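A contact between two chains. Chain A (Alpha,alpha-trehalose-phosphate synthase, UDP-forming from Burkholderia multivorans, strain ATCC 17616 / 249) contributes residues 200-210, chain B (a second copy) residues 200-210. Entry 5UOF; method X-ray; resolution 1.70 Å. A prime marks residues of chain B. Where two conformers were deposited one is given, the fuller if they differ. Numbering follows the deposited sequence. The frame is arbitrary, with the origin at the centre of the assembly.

Chain A, residues 200-210: RQAFTDYIERR
Chain B 200-210: RQAFTDYIERR

Residues 200-209 of each chain are helical, continuing helices that begin earlier, and Arg210 and Arg210′ are the first to leave helical phi/psi (-95/9° and -95/8°). The helices run roughly antiparallel, 143° between N-to-C directions, with axes no closer than 15.0 Å. Asp205 faces Asp205′ (CA to CA 11.0 Å), Gln201 CA lies 10.7 Å from Arg209′ CA, and Arg209 CA lies 10.6 Å from Gln201′ CA. The contact is made by side chains and buries 222 Å² (both sides summed), most of it on Arg209 and Arg209′.

Gln201, Asp205 and Arg209, spaced one helical turn apart, point CA-to-CB toward the partner, as do their mates. Arg209 (m, t, t, chi4 -176°) extends its planar guanidinium, whose two N-H groups match the two carboxylate oxygens, into a two-pronged salt bridge: NH1 to Asp205′ OD2, 2.8 Å, and NH2 to Asp205′ OD1, 2.9 Å. Reciprocally, Arg209′ NH1 reaches Asp205 OD2 at 2.8 Å and Arg209′ NH2 reaches Asp205 OD1 at 3.0 Å. Asp205 (m, chi2 -10°) is buried, its carboxylate also accepting Gln201 NE2 at OD1, 2.9 Å. The guanidiniums of Arg209 and Arg209′ stack, centres 4.6 Å apart and planes at 13°; NH2 to NH2 is 3.5 Å, a like-charge approach offset by the carboxylates at the guanidinium edges, which leave the faces free. Gln201 (t, p, chi3 56°) lays CG over the opposite face of Arg209′, and Gln201′ does likewise on Arg209.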

ATOM      1  N   ARG A 200      -3.335  14.157  -6.237  1.00 12.69           N
ATOM      2  CA  ARG A 200      -2.472  15.323  -6.396  1.00 11.53           C
ATOM      3  C   ARG A 200      -1.503  15.457  -5.228  1.00 13.95           C
ATOM      4  O   ARG A 200      -0.311  15.736  -5.426  1.00 18.01           O
ATOM      5  CB  ARG A 200      -3.338  16.581  -6.528  1.00 12.45           C
ATOM      6  CG  ARG A 200      -2.556  17.879  -6.634  1.00 16.91           C
ATOM      7  CD  ARG A 200      -3.374  19.082  -6.171  1.00 21.70           C
ATOM      8  NE  ARG A 200      -3.767  18.949  -4.769  1.00 28.70           N
ATOM      9  CZ  ARG A 200      -2.940  19.135  -3.742  1.00 33.69           C
ATOM     10  NH1 ARG A 200      -1.671  19.465  -3.956  1.00 36.35           N
ATOM     11  NH2 ARG A 200      -3.378  18.986  -2.500  1.00 30.30           N
ATOM     12  N   GLN A 201      -1.997  15.255  -4.002  1.00 13.54           N
ATOM     13  CA  GLN A 201      -1.138  15.395  -2.830  1.00 13.06           C
ATOM     14  C   GLN A 201      -0.103  14.282  -2.755  1.00 13.34           C
ATOM     15  O   GLN A 201       1.017  14.524  -2.296  1.00 12.19           O
ATOM     16  CB  GLN A 201      -1.973  15.410  -1.550  1.00 15.40           C
ATOM     17  CG  GLN A 201      -1.155  15.771  -0.314  1.00 15.78           C
ATOM     18  CD  GLN A 201      -0.626  17.199  -0.355  1.00 22.67           C
ATOM     19  OE1 GLN A 201      -1.396  18.150  -0.501  1.00 26.78           O
ATOM     20  NE2 GLN A 201       0.687  17.357  -0.216  1.00 20.83           N
ATOM     21  N   ALA A 202      -0.457  13.061  -3.180  1.00 13.84           N
ATOM     22  CA  ALA A 202       0.518  11.971  -3.187  1.00 11.57           C
ATOM     23  C   ALA A 202       1.703  12.303  -4.082  1.00 12.15           C
ATOM     24  O   ALA A 202       2.863  12.064  -3.717  1.00 13.35           O
ATOM     25  CB  ALA A 202      -0.146  10.671  -3.650  1.00 10.68           C
ATOM     26  N   PHE A 203       1.429  12.848  -5.269  1.00 11.65           N
ATOM     27  CA  PHE A 203       2.498  13.248  -6.176  1.00 14.30           C
ATOM     28  C   PHE A 203       3.321  14.380  -5.570  1.00 14.65           C
ATOM     29  O   PHE A 203       4.557  14.341  -5.580  1.00 16.75           O
ATOM     30  CB  PHE A 203       1.887  13.655  -7.517  1.00 12.81           C
ATOM     31  CG  PHE A 203       2.889  14.090  -8.546  1.00 16.87           C
ATOM     32  CD1 PHE A 203       3.685  13.157  -9.197  1.00 14.34           C
ATOM     33  CD2 PHE A 203       3.017  15.431  -8.891  1.00 16.79           C
ATOM     34  CE1 PHE A 203       4.610  13.556 -10.158  1.00 17.66           C
ATOM     35  CE2 PHE A 203       3.939  15.836  -9.855  1.00 18.87           C
ATOM     36  CZ  PHE A 203       4.737  14.895 -10.488  1.00 18.82           C
ATOM     37  N   THR A 204       2.640  15.392  -5.027  1.00 13.37           N
ATOM     38  CA  THR A 204       3.327  16.512  -4.392  1.00 13.47           C
ATOM     39  C   THR A 204       4.188  16.039  -3.227  1.00 17.98           C
ATOM     40  O   THR A 204       5.324  16.498  -3.058  1.00 16.58           O
ATOM     41  CB  THR A 204       2.297  17.547  -3.926  1.00 17.08           C
ATOM     42  OG1 THR A 204       1.560  18.013  -5.062  1.00 20.17           O
ATOM     43  CG2 THR A 204       2.981  18.730  -3.282  1.00 20.05           C
ATOM     44  N   ASP A 205       3.660  15.114  -2.420  1.00 14.77           N
ATOM     45  CA  ASP A 205       4.428  14.552  -1.313  1.00 14.20           C
ATOM     46  C   ASP A 205       5.723  13.920  -1.803  1.00 14.19           C
ATOM     47  O   ASP A 205       6.776  14.094  -1.184  1.00 16.03           O
ATOM     48  CB  ASP A 205       3.604  13.505  -0.564  1.00 14.61           C
ATOM     49  CG  ASP A 205       2.589  14.119   0.388  1.00 19.88           C
ATOM     50  OD1 ASP A 205       2.630  15.344   0.620  1.00 17.63           O
ATOM     51  OD2 ASP A 205       1.747  13.355   0.910  1.00 17.63           O
ATOM     52  N   TYR A 206       5.655  13.156  -2.893  1.00 14.36           N
ATOM     53  CA  TYR A 206       6.866  12.543  -3.429  1.00 13.53           C
ATOM     54  C   TYR A 206       7.898  13.608  -3.769  1.00 15.27           C
ATOM     55  O   TYR A 206       9.066  13.510  -3.373  1.00 15.87           O
ATOM     56  CB  TYR A 206       6.536  11.697  -4.666  1.00 13.55           C
ATOM     57  CG  TYR A 206       7.715  10.874  -5.178  1.00 13.53           C
ATOM     58  CD1 TYR A 206       8.692  11.443  -5.991  1.00 16.60           C
ATOM     59  CD2 TYR A 206       7.836   9.523  -4.863  1.00 13.38           C
ATOM     60  CE1 TYR A 206       9.758  10.690  -6.458  1.00 18.85           C
ATOM     61  CE2 TYR A 206       8.907   8.769  -5.324  1.00 13.81           C
ATOM     62  CZ  TYR A 206       9.862   9.361  -6.121  1.00 14.38           C
ATOM     63  OH  TYR A 206      10.927   8.621  -6.582  1.00 14.89           O
ATOM     64  N   ILE A 207       7.470  14.647  -4.494  1.00 14.60           N
ATOM     65  CA  ILE A 207       8.392  15.690  -4.950  1.00 15.03           C
ATOM     66  C   ILE A 207       9.004  16.422  -3.761  1.00 20.13           C
ATOM     67  O   ILE A 207      10.225  16.612  -3.686  1.00 19.09           O
ATOM     68  CB  ILE A 207       7.655  16.671  -5.883  1.00 17.67           C
ATOM     69  CG1 ILE A 207       7.163  15.963  -7.148  1.00 22.15           C
ATOM     70  CG2 ILE A 207       8.538  17.876  -6.202  1.00 21.89           C
ATOM     71  CD1 ILE A 207       8.249  15.634  -8.107  1.00 28.27           C
ATOM     72  N   GLU A 208       8.161  16.849  -2.815  1.00 15.41           N
ATOM     73  CA  GLU A 208       8.633  17.700  -1.723  1.00 16.61           C
ATOM     74  C   GLU A 208       9.448  16.911  -0.707  1.00 20.54           C
ATOM     75  O   GLU A 208      10.567  17.302  -0.351  1.00 22.22           O
ATOM     76  CB  GLU A 208       7.441  18.377  -1.039  1.00 20.15           C
ATOM     77  CG  GLU A 208       6.799  19.445  -1.899  1.00 23.75           C
ATOM     78  CD  GLU A 208       5.598  20.086  -1.231  1.00 32.81           C
ATOM     79  OE1 GLU A 208       4.850  19.375  -0.526  1.00 30.29           O
ATOM     80  OE2 GLU A 208       5.409  21.303  -1.411  1.00 39.46           O
ATOM     81  N   ARG A 209       8.906  15.793  -0.229  1.00 20.06           N
ATOM     82  CA  ARG A 209       9.540  15.093   0.879  1.00 20.98           C
ATOM     83  C   ARG A 209      10.791  14.343   0.459  1.00 22.37           C
ATOM     84  O   ARG A 209      11.638  14.055   1.307  1.00 20.93           O
ATOM     85  CB  ARG A 209       8.535  14.147   1.528  1.00 17.69           C
ATOM     86  CG  ARG A 209       7.391  14.926   2.140  1.00 16.30           C
ATOM     87  CD  ARG A 209       6.329  14.043   2.712  1.00 17.68           C
ATOM     88  NE  ARG A 209       5.433  14.823   3.559  1.00 18.63           N
ATOM     89  CZ  ARG A 209       4.443  14.290   4.259  1.00 15.79           C
ATOM     90  NH1 ARG A 209       4.242  12.985   4.203  1.00 14.84           N
ATOM     91  NH2 ARG A 209       3.676  15.060   5.026  1.00 21.72           N
ATOM     92  N   ARG A 210      10.940  14.030  -0.820  1.00 16.55           N
ATOM     93  CA  ARG A 210      12.161  13.394  -1.288  1.00 18.45           C
ATOM     94  C   ARG A 210      13.173  14.393  -1.834  1.00 26.97           C
ATOM     95  O   ARG A 210      14.191  13.980  -2.399  1.00 27.34           O
ATOM     96  CB  ARG A 210      11.824  12.333  -2.330  1.00 17.81           C
ATOM     97  CG  ARG A 210      10.986  11.230  -1.759  1.00 22.25           C
ATOM     98  CD  ARG A 210      10.637  10.233  -2.804  1.00 20.09           C
ATOM     99  NE  ARG A 210      11.828   9.628  -3.385  1.00 29.25           N
ATOM    100  CZ  ARG A 210      12.475   8.596  -2.855  1.00 36.00           C
ATOM    101  NH1 ARG A 210      12.046   8.060  -1.717  1.00 35.50           N
ATOM    102  NH2 ARG A 210      13.555   8.107  -3.461  1.00 31.83           N
TER
ATOM    103  N   ARG B 200       6.742   8.254  12.146  1.00 11.65           N
ATOM    104  CA  ARG B 200       6.244   9.404  12.889  1.00 11.14           C
ATOM    105  C   ARG B 200       5.423  10.315  11.983  1.00 13.88           C
ATOM    106  O   ARG B 200       4.328  10.760  12.355  1.00 16.27           O
ATOM    107  CB  ARG B 200       7.415  10.172  13.508  1.00 15.15           C
ATOM    108  CG  ARG B 200       6.994  11.442  14.236  1.00 16.28           C
ATOM    109  CD  ARG B 200       8.123  12.450  14.326  1.00 17.61           C
ATOM    110  NE  ARG B 200       8.588  12.848  12.992  1.00 20.40           N
ATOM    111  CZ  ARG B 200       7.929  13.669  12.175  1.00 29.78           C
ATOM    112  NH1 ARG B 200       6.765  14.198  12.535  1.00 26.20           N
ATOM    113  NH2 ARG B 200       8.438  13.961  10.989  1.00 27.01           N
ATOM    114  N   GLN B 201       5.928  10.578  10.775  1.00 12.30           N
ATOM    115  CA  GLN B 201       5.209  11.455   9.853  1.00 13.53           C
ATOM    116  C   GLN B 201       3.913  10.830   9.355  1.00 15.77           C
ATOM    117  O   GLN B 201       2.954  11.558   9.078  1.00 16.01           O
ATOM    118  CB  GLN B 201       6.095  11.822   8.665  1.00 12.84           C
ATOM    119  CG  GLN B 201       5.433  12.856   7.746  1.00 16.45           C
ATOM    120  CD  GLN B 201       5.285  14.204   8.436  1.00 24.91           C
ATOM    121  OE1 GLN B 201       6.268  14.776   8.916  1.00 25.90           O
ATOM    122  NE2 GLN B 201       4.052  14.704   8.516  1.00 23.61           N
ATOM    123  N   ALA B 202       3.865   9.500   9.204  1.00 12.39           N
ATOM    124  CA  ALA B 202       2.623   8.857   8.785  1.00 12.58           C
ATOM    125  C   ALA B 202       1.534   9.058   9.824  1.00 12.21           C
ATOM    126  O   ALA B 202       0.375   9.320   9.484  1.00 12.62           O
ATOM    127  CB  ALA B 202       2.846   7.364   8.544  1.00 12.66           C
ATOM    128  N   PHE B 203       1.883   8.904  11.103  1.00 11.67           N
ATOM    129  CA  PHE B 203       0.931   9.142  12.179  1.00 14.85           C
ATOM    130  C   PHE B 203       0.499  10.601  12.197  1.00 14.09           C
ATOM    131  O   PHE B 203      -0.690  10.912  12.336  1.00 16.18           O
ATOM    132  CB  PHE B 203       1.569   8.740  13.520  1.00 11.65           C
ATOM    133  CG  PHE B 203       0.662   8.896  14.713  1.00 13.27           C
ATOM    134  CD1 PHE B 203      -0.408   8.033  14.913  1.00 14.20           C
ATOM    135  CD2 PHE B 203       0.910   9.873  15.666  1.00 16.86           C
ATOM    136  CE1 PHE B 203      -1.247   8.176  16.002  1.00 15.43           C
ATOM    137  CE2 PHE B 203       0.090  10.013  16.770  1.00 19.82           C
ATOM    138  CZ  PHE B 203      -0.993   9.153  16.948  1.00 19.44           C
ATOM    139  N   THR B 204       1.464  11.509  12.073  1.00 12.84           N
ATOM    140  CA  THR B 204       1.154  12.936  12.062  0.51 15.15           C
ATOM    141  C   THR B 204       0.295  13.313  10.857  1.00 15.36           C
ATOM    142  O   THR B 204      -0.615  14.146  10.969  1.00 15.97           O
ATOM    143  CB  THR B 204       2.459  13.731  12.083  0.51 18.34           C
ATOM    144  OG1 THR B 204       3.170  13.426  13.290  0.51 17.80           O
ATOM    145  CG2 THR B 204       2.187  15.221  12.031  0.51 21.63           C
ATOM    146  N   ASP B 205       0.566  12.709   9.693  1.00 13.44           N
ATOM    147  CA  ASP B 205      -0.242  12.961   8.498  1.00 13.38           C
ATOM    148  C   ASP B 205      -1.696  12.564   8.720  1.00 15.85           C
ATOM    149  O   ASP B 205      -2.615  13.258   8.269  1.00 17.02           O
ATOM    150  CB  ASP B 205       0.304  12.178   7.305  1.00 15.09           C
ATOM    151  CG  ASP B 205       1.494  12.844   6.643  1.00 18.47           C
ATOM    152  OD1 ASP B 205       1.792  14.028   6.935  1.00 15.75           O
ATOM    153  OD2 ASP B 205       2.138  12.160   5.817  1.00 19.93           O
ATOM    154  N   TYR B 206      -1.921  11.423   9.378  1.00 12.11           N
ATOM    155  CA  TYR B 206      -3.280  10.994   9.664  1.00 15.13           C
ATOM    156  C   TYR B 206      -3.988  12.029  10.531  1.00 14.43           C
ATOM    157  O   TYR B 206      -5.093  12.479  10.213  1.00 15.86           O
ATOM    158  CB  TYR B 206      -3.254   9.623  10.361  1.00 12.00           C
ATOM    159  CG  TYR B 206      -4.635   9.025  10.570  1.00 14.80           C
ATOM    160  CD1 TYR B 206      -5.424   9.416  11.641  1.00 11.49           C
ATOM    161  CD2 TYR B 206      -5.149   8.078   9.685  1.00 18.83           C
ATOM    162  CE1 TYR B 206      -6.698   8.874  11.834  1.00 13.23           C
ATOM    163  CE2 TYR B 206      -6.418   7.523   9.876  1.00 17.91           C
ATOM    164  CZ  TYR B 206      -7.175   7.928  10.957  1.00 13.49           C
ATOM    165  OH  TYR B 206      -8.431   7.410  11.149  1.00 12.52           O
ATOM    166  N   ILE B 207      -3.343  12.436  11.625  1.00 15.54           N
ATOM    167  CA  ILE B 207      -3.945  13.384  12.562  0.62 14.74           C
ATOM    168  C   ILE B 207      -4.230  14.712  11.867  1.00 20.03           C
ATOM    169  O   ILE B 207      -5.332  15.274  11.958  1.00 19.59           O
ATOM    170  CB  ILE B 207      -3.020  13.584  13.777  0.62 15.79           C
ATOM    171  CG1 ILE B 207      -2.903  12.293  14.583  0.62 17.92           C
ATOM    172  CG2 ILE B 207      -3.513  14.738  14.646  0.62 16.07           C
ATOM    173  CD1 ILE B 207      -4.143  11.981  15.364  0.62 15.21           C
ATOM    174  N   GLU B 208      -3.232  15.235  11.154  1.00 14.08           N
ATOM    175  CA  GLU B 208      -3.370  16.576  10.593  1.00 16.86           C
ATOM    176  C   GLU B 208      -4.339  16.602   9.422  1.00 19.14           C
ATOM    177  O   GLU B 208      -5.270  17.416   9.392  1.00 21.18           O
ATOM    178  CB  GLU B 208      -2.007  17.113  10.173  1.00 19.17           C
ATOM    179  CG  GLU B 208      -1.109  17.376  11.363  1.00 20.92           C
ATOM    180  CD  GLU B 208       0.199  18.011  10.960  1.00 33.02           C
ATOM    181  OE1 GLU B 208       0.750  17.621   9.905  1.00 28.83           O
ATOM    182  OE2 GLU B 208       0.674  18.901  11.695  1.00 41.47           O
ATOM    183  N   ARG B 209      -4.143  15.714   8.450  1.00 15.69           N
ATOM    184  CA  ARG B 209      -4.863  15.816   7.188  1.00 17.38           C
ATOM    185  C   ARG B 209      -6.303  15.354   7.296  1.00 20.30           C
ATOM    186  O   ARG B 209      -7.125  15.710   6.447  1.00 22.19           O
ATOM    187  CB  ARG B 209      -4.121  15.014   6.113  1.00 17.31           C
ATOM    188  CG  ARG B 209      -2.745  15.598   5.834  1.00 17.08           C
ATOM    189  CD  ARG B 209      -1.967  14.835   4.771  1.00 18.87           C
ATOM    190  NE  ARG B 209      -0.848  15.641   4.289  1.00 19.29           N
ATOM    191  CZ  ARG B 209       0.032  15.226   3.386  1.00 23.02           C
ATOM    192  NH1 ARG B 209      -0.081  14.009   2.868  1.00 20.37           N
ATOM    193  NH2 ARG B 209       1.013  16.029   2.994  1.00 21.64           N
ATOM    194  N   ARG B 210      -6.631  14.573   8.315  1.00 19.81           N
ATOM    195  CA  ARG B 210      -8.011  14.185   8.542  1.00 27.76           C
ATOM    196  C   ARG B 210      -8.713  15.103   9.532  1.00 26.63           C
ATOM    197  O   ARG B 210      -9.854  14.826   9.914  1.00 27.43           O
ATOM    198  CB  ARG B 210      -8.067  12.729   8.999  1.00 21.24           C
ATOM    199  CG  ARG B 210      -7.519  11.790   7.943  1.00 20.19           C
ATOM    200  CD  ARG B 210      -7.549  10.357   8.404  1.00 24.53           C
ATOM    201  NE  ARG B 210      -8.906   9.925   8.739  1.00 28.46           N
ATOM    202  CZ  ARG B 210      -9.748   9.384   7.864  1.00 34.37           C
ATOM    203  NH1 ARG B 210      -9.371   9.209   6.604  1.00 28.27           N
ATOM    204  NH2 ARG B 210     -10.968   9.022   8.248  1.00 36.90           N
TER